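Local atomic coordinates of putative uncharacterized protein (Xanthomonas oryzae pv. oryzae, PDB entry 4KL0), a protein that binds calcium and probably belongs to the nucleoside hydrolases, which cleave N-glycosidic bonds, though its own substrate is not established. Residues 23-34 with 55-66. Residues are numbered along the deposited sequence; the frame is centred on the assembly and turned at random.
Sequences RPQLPLDTLLFT and DGFLRLTDVVVT
Asp29 and Arg59 lie side by side where strands 28-34 and 58-65 pair, joined by a salt bridge from Arg59 NH2 to Asp29 OD2 (2.8 Å). NH2 meets OD2 on its syn side, with the carboxylate and guanidinium planes only 22° apart; a weaker bond from NE to OD1 completes the fork. A bend at chi3 (75°), in a chain extended up to CD, turns the guanidinium edge of Arg59 toward the acid.

Leu28 O is gripped from opposite faces of its plane, by Arg59 N at 2.9 Å and by Thr30 OG1. Thr61 N still donates to Thr30 O in this register; a beta bulge then inserts Thr61 as the extra residue, so Leu32 N bonds Asp62 O, and Val64 N to Leu32 O continues the parallel ladder. On the face carrying Thr30, Leu32 and Thr34, Leu60 CD1 packs on Leu32 CB (3.8 Å), while Thr34 CG2 presses tightly on Val63 CG1 (3.4 Å).

Before the strands begin, Arg23 NE donates to Asp55 O at 2.8 Å, almost within its guanidinium plane, and a water links Arg23 NH2 to Asp55 OD1, which also has a salt bridge to Arg20. Pro24 CD rests obliquely on Phe57 CD1 (3.7 Å), beside Gly56, whose positive phi closes helix 41-54 in a Schellman motif.

Further out, strand 146-150 pairs with strand 28-34 along its other edge, and helix 133-141 supplies Arg138 to Asp62. Strand 28-34, helix 41-54 and strand 58-65 form a beta-alpha-beta crossover of the Rossmann-like sheet. At the C-terminal end of strand 28-34, Thr34 OG1 is hydrogen-bonded to Asp42 OD1, Asp42 being a calcium ligand, so the paired strands probably help position the metal site.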
loop_
_atom_site.group_PDB
_atom_site.type_symbol
_atom_site.label_atom_id
_atom_site.label_comp_id
_atom_site.label_asym_id
_atom_site.label_seq_id
_atom_site.Cartn_x
_atom_site.Cartn_y
_atom_site.Cartn_z
ATOM N N ARG A 23 -3.402 -15.479 15.133
ATOM C CA ARG A 23 -2.915 -16.067 13.879
ATOM C C ARG A 23 -4.012 -16.929 13.334
ATOM O O ARG A 23 -4.675 -17.644 14.107
ATOM C CB ARG A 23 -1.668 -16.972 14.039
ATOM C CG ARG A 23 -0.384 -16.308 14.461
ATOM C CD ARG A 23 0.707 -17.364 14.434
ATOM N NE ARG A 23 2.033 -16.812 14.648
ATOM C CZ ARG A 23 2.646 -16.731 15.822
ATOM N NH1 ARG A 23 2.046 -17.155 16.923
ATOM N NH2 ARG A 23 3.880 -16.235 15.906
ATOM N N PRO A 24 -4.221 -16.889 12.016
ATOM C CA PRO A 24 -5.173 -17.797 11.360
ATOM C C PRO A 24 -4.619 -19.235 11.283
ATOM O O PRO A 24 -3.424 -19.471 11.508
ATOM C CB PRO A 24 -5.297 -17.191 9.956
ATOM C CG PRO A 24 -3.958 -16.577 9.712
ATOM C CD PRO A 24 -3.596 -15.961 11.037
ATOM N N GLN A 25 -5.470 -20.205 10.975
ATOM C CA GLN A 25 -5.000 -21.580 10.816
ATOM C C GLN A 25 -4.076 -21.742 9.630
ATOM O O GLN A 25 -3.154 -22.547 9.635
ATOM C CB GLN A 25 -6.191 -22.508 10.608
ATOM C CG GLN A 25 -7.082 -22.549 11.803
ATOM C CD GLN A 25 -7.307 -23.964 12.278
ATOM O OE1 GLN A 25 -7.981 -24.764 11.600
ATOM N NE2 GLN A 25 -6.701 -24.305 13.430
ATOM N N LEU A 26 -4.354 -20.990 8.576
ATOM C CA LEU A 26 -3.519 -21.056 7.411
ATOM C C LEU A 26 -3.206 -19.612 7.028
ATOM O O LEU A 26 -4.122 -18.759 7.115
ATOM C CB LEU A 26 -4.320 -21.685 6.280
ATOM C CG LEU A 26 -4.034 -23.109 5.751
ATOM C CD1 LEU A 26 -3.181 -23.951 6.687
ATOM C CD2 LEU A 26 -5.371 -23.774 5.452
ATOM N N PRO A 27 -1.965 -19.349 6.549
ATOM C CA PRO A 27 -1.748 -17.966 6.061
ATOM C C PRO A 27 -2.625 -17.709 4.857
ATOM O O PRO A 27 -2.879 -18.597 4.047
ATOM C CB PRO A 27 -0.255 -17.905 5.686
ATOM C CG PRO A 27 0.387 -19.244 6.311
ATOM C CD PRO A 27 -0.799 -20.219 6.298
ATOM N N LEU A 28 -3.069 -16.469 4.739
ATOM C CA LEU A 28 -3.894 -16.060 3.609
ATOM C C LEU A 28 -3.011 -15.779 2.390
ATOM O O LEU A 28 -2.221 -14.834 2.416
ATOM C CB LEU A 28 -4.715 -14.822 4.031
ATOM C CG LEU A 28 -5.699 -14.265 2.968
ATOM C CD1 LEU A 28 -6.796 -15.269 2.577
ATOM C CD2 LEU A 28 -6.321 -12.950 3.407
ATOM N N ASP A 29 -3.151 -16.523 1.294
ATOM C CA ASP A 29 -2.371 -16.195 0.097
ATOM C C ASP A 29 -2.856 -14.853 -0.443
ATOM O O ASP A 29 -4.081 -14.620 -0.499
ATOM C CB ASP A 29 -2.518 -17.271 -0.981
ATOM C CG ASP A 29 -1.546 -18.414 -0.783
ATOM O OD1 ASP A 29 -0.815 -18.404 0.233
ATOM O OD2 ASP A 29 -1.488 -19.325 -1.649
ATOM N N THR A 30 -1.905 -13.990 -0.838
ATOM C CA THR A 30 -2.220 -12.574 -1.112
ATOM C C THR A 30 -1.686 -12.132 -2.447
ATOM O O THR A 30 -0.527 -12.405 -2.772
ATOM C CB THR A 30 -1.638 -11.667 0.013
ATOM O OG1 THR A 30 -2.264 -11.984 1.269
ATOM C CG2 THR A 30 -1.872 -10.184 -0.301
ATOM N N LEU A 31 -2.542 -11.451 -3.225
ATOM C CA LEU A 31 -2.182 -10.842 -4.523
ATOM C C LEU A 31 -2.153 -9.314 -4.295
ATOM O O LEU A 31 -3.163 -8.726 -3.785
ATOM C CB LEU A 31 -3.241 -11.138 -5.600
ATOM C CG LEU A 31 -3.665 -12.615 -5.614
ATOM C CD1 LEU A 31 -4.815 -12.799 -6.656
ATOM C CD2 LEU A 31 -2.505 -13.502 -5.934
ATOM N N LEU A 32 -1.013 -8.698 -4.613
ATOM C CA LEU A 32 -0.787 -7.268 -4.324
ATOM C C LEU A 32 -0.593 -6.503 -5.630
ATOM O O LEU A 32 0.154 -6.917 -6.528
ATOM C CB LEU A 32 0.436 -7.157 -3.410
ATOM C CG LEU A 32 0.841 -5.788 -2.924
ATOM C CD1 LEU A 32 -0.282 -5.203 -2.032
ATOM C CD2 LEU A 32 2.161 -5.833 -2.067
ATOM N N PHE A 33 -1.249 -5.334 -5.718
ATOM C CA PHE A 33 -1.171 -4.447 -6.879
ATOM C C PHE A 33 -0.613 -3.119 -6.386
ATOM O O PHE A 33 -1.167 -2.536 -5.454
ATOM C CB PHE A 33 -2.591 -4.250 -7.454
ATOM C CG PHE A 33 -3.234 -5.537 -7.850
ATOM C CD1 PHE A 33 -3.198 -5.959 -9.183
ATOM C CD2 PHE A 33 -3.882 -6.300 -6.896
ATOM C CE1 PHE A 33 -3.781 -7.228 -9.526
ATOM C CE2 PHE A 33 -4.458 -7.553 -7.242
ATOM C CZ PHE A 33 -4.401 -7.964 -8.597
ATOM N N THR A 34 0.543 -2.691 -6.907
ATOM C CA THR A 34 1.372 -1.691 -6.198
ATOM C C THR A 34 2.215 -0.841 -7.147
ATOM O O THR A 34 2.393 -1.199 -8.317
ATOM C CB THR A 34 2.278 -2.461 -5.250
ATOM O OG1 THR A 34 3.159 -1.593 -4.525
ATOM C CG2 THR A 34 3.120 -3.472 -5.992
ATOM N N ASP A 55 5.096 -14.486 10.455
ATOM C CA ASP A 55 4.184 -14.896 11.531
ATOM C C ASP A 55 2.925 -15.682 11.110
ATOM O O ASP A 55 2.090 -15.997 11.975
ATOM C CB ASP A 55 3.784 -13.704 12.418
ATOM C CG ASP A 55 4.950 -13.173 13.247
ATOM O OD1 ASP A 55 5.978 -13.928 13.387
ATOM O OD2 ASP A 55 4.862 -12.019 13.760
ATOM N N GLY A 56 2.789 -15.980 9.831
ATOM C CA GLY A 56 1.738 -16.880 9.384
ATOM C C GLY A 56 0.382 -16.248 9.122
ATOM O O GLY A 56 -0.638 -16.963 9.051
ATOM N N PHE A 57 0.353 -14.923 8.937
ATOM C CA PHE A 57 -0.918 -14.262 8.600
ATOM C C PHE A 57 -1.214 -14.282 7.117
ATOM O O PHE A 57 -2.370 -14.357 6.701
ATOM C CB PHE A 57 -0.895 -12.811 9.115
ATOM C CG PHE A 57 -1.060 -12.698 10.592
ATOM C CD1 PHE A 57 -2.314 -12.523 11.146
ATOM C CD2 PHE A 57 0.036 -12.853 11.443
ATOM C CE1 PHE A 57 -2.477 -12.471 12.509
ATOM C CE2 PHE A 57 -0.104 -12.776 12.810
ATOM C CZ PHE A 57 -1.367 -12.585 13.356
ATOM N N LEU A 58 -0.163 -14.180 6.315
ATOM C CA LEU A 58 -0.334 -14.102 4.880
ATOM C C LEU A 58 0.843 -14.752 4.200
ATOM O O LEU A 58 1.891 -15.013 4.831
ATOM C CB LEU A 58 -0.454 -12.643 4.436
ATOM C CG LEU A 58 0.759 -11.708 4.625
ATOM C CD1 LEU A 58 1.732 -11.900 3.527
ATOM C CD2 LEU A 58 0.327 -10.230 4.609
ATOM N N ARG A 59 0.678 -15.002 2.915
ATOM C CA ARG A 59 1.820 -15.405 2.108
ATOM C C ARG A 59 1.719 -14.634 0.802
ATOM O O ARG A 59 0.673 -14.695 0.097
ATOM C CB ARG A 59 1.917 -16.922 1.941
ATOM C CG ARG A 59 3.047 -17.314 1.012
ATOM C CD ARG A 59 3.125 -18.828 0.810
ATOM N NE ARG A 59 2.055 -19.245 -0.071
ATOM C CZ ARG A 59 1.972 -20.456 -0.622
ATOM N NH1 ARG A 59 2.921 -21.364 -0.376
ATOM N NH2 ARG A 59 0.960 -20.751 -1.429
ATOM N N LEU A 60 2.743 -13.807 0.551
ATOM C CA LEU A 60 2.673 -12.851 -0.591
ATOM C C LEU A 60 3.160 -13.597 -1.813
ATOM O O LEU A 60 4.385 -13.765 -1.998
ATOM C CB LEU A 60 3.527 -11.602 -0.299
ATOM C CG LEU A 60 3.511 -10.483 -1.308
ATOM C CD1 LEU A 60 2.072 -10.041 -1.569
ATOM C CD2 LEU A 60 4.402 -9.351 -0.760
ATOM N N THR A 61 2.226 -14.033 -2.668
ATOM C CA THR A 61 2.640 -14.935 -3.734
ATOM C C THR A 61 2.961 -14.205 -5.045
ATOM O O THR A 61 3.906 -14.585 -5.782
ATOM C CB THR A 61 1.580 -16.039 -3.935
ATOM O OG1 THR A 61 0.335 -15.442 -4.363
ATOM C CG2 THR A 61 1.337 -16.779 -2.611
ATOM N N ASP A 62 2.227 -13.115 -5.320
ATOM C CA ASP A 62 2.322 -12.455 -6.611
ATOM C C ASP A 62 2.132 -10.966 -6.404
ATOM O O ASP A 62 1.288 -10.552 -5.620
ATOM C CB ASP A 62 1.221 -12.966 -7.563
ATOM C CG ASP A 62 1.348 -14.477 -7.840
ATOM O OD1 ASP A 62 0.725 -15.263 -7.111
ATOM O OD2 ASP A 62 2.064 -14.857 -8.793
ATOM N N VAL A 63 2.930 -10.207 -7.096
ATOM C CA VAL A 63 2.816 -8.755 -7.060
ATOM C C VAL A 63 2.834 -8.232 -8.492
ATOM O O VAL A 63 3.723 -8.577 -9.288
ATOM C CB VAL A 63 4.017 -8.201 -6.263
ATOM C CG1 VAL A 63 4.006 -6.704 -6.258
ATOM C CG2 VAL A 63 3.969 -8.713 -4.835
ATOM N N VAL A 64 1.855 -7.420 -8.864
ATOM C CA VAL A 64 1.850 -6.843 -10.203
ATOM C C VAL A 64 1.967 -5.314 -10.046
ATOM O O VAL A 64 1.295 -4.708 -9.236
ATOM C CB VAL A 64 0.603 -7.215 -10.975
ATOM C CG1 VAL A 64 0.637 -6.576 -12.336
ATOM C CG2 VAL A 64 0.513 -8.788 -11.107
ATOM N N VAL A 65 2.876 -4.721 -10.791
ATOM C CA VAL A 65 3.313 -3.323 -10.540
ATOM C C VAL A 65 2.794 -2.403 -11.651
ATOM O O VAL A 65 2.919 -2.701 -12.876
ATOM C CB VAL A 65 4.873 -3.279 -10.533
ATOM C CG1 VAL A 65 5.386 -1.868 -10.456
ATOM C CG2 VAL A 65 5.417 -4.121 -9.359
ATOM N N THR A 66 2.284 -1.232 -11.256
ATOM C CA THR A 66 1.731 -0.292 -12.226
ATOM C C THR A 66 2.372 1.085 -12.018
ATOM O O THR A 66 3.336 1.184 -11.266
ATOM C CB THR A 66 0.167 -0.276 -12.157
ATOM O OG1 THR A 66 -0.414 0.473 -13.238
ATOM C CG2 THR A 66 -0.362 0.295 -10.825
HETATM O O HOH W 1 5.642 -16.935 13.701
HETATM O O HOH W 2 -1.131 -19.450 9.981
#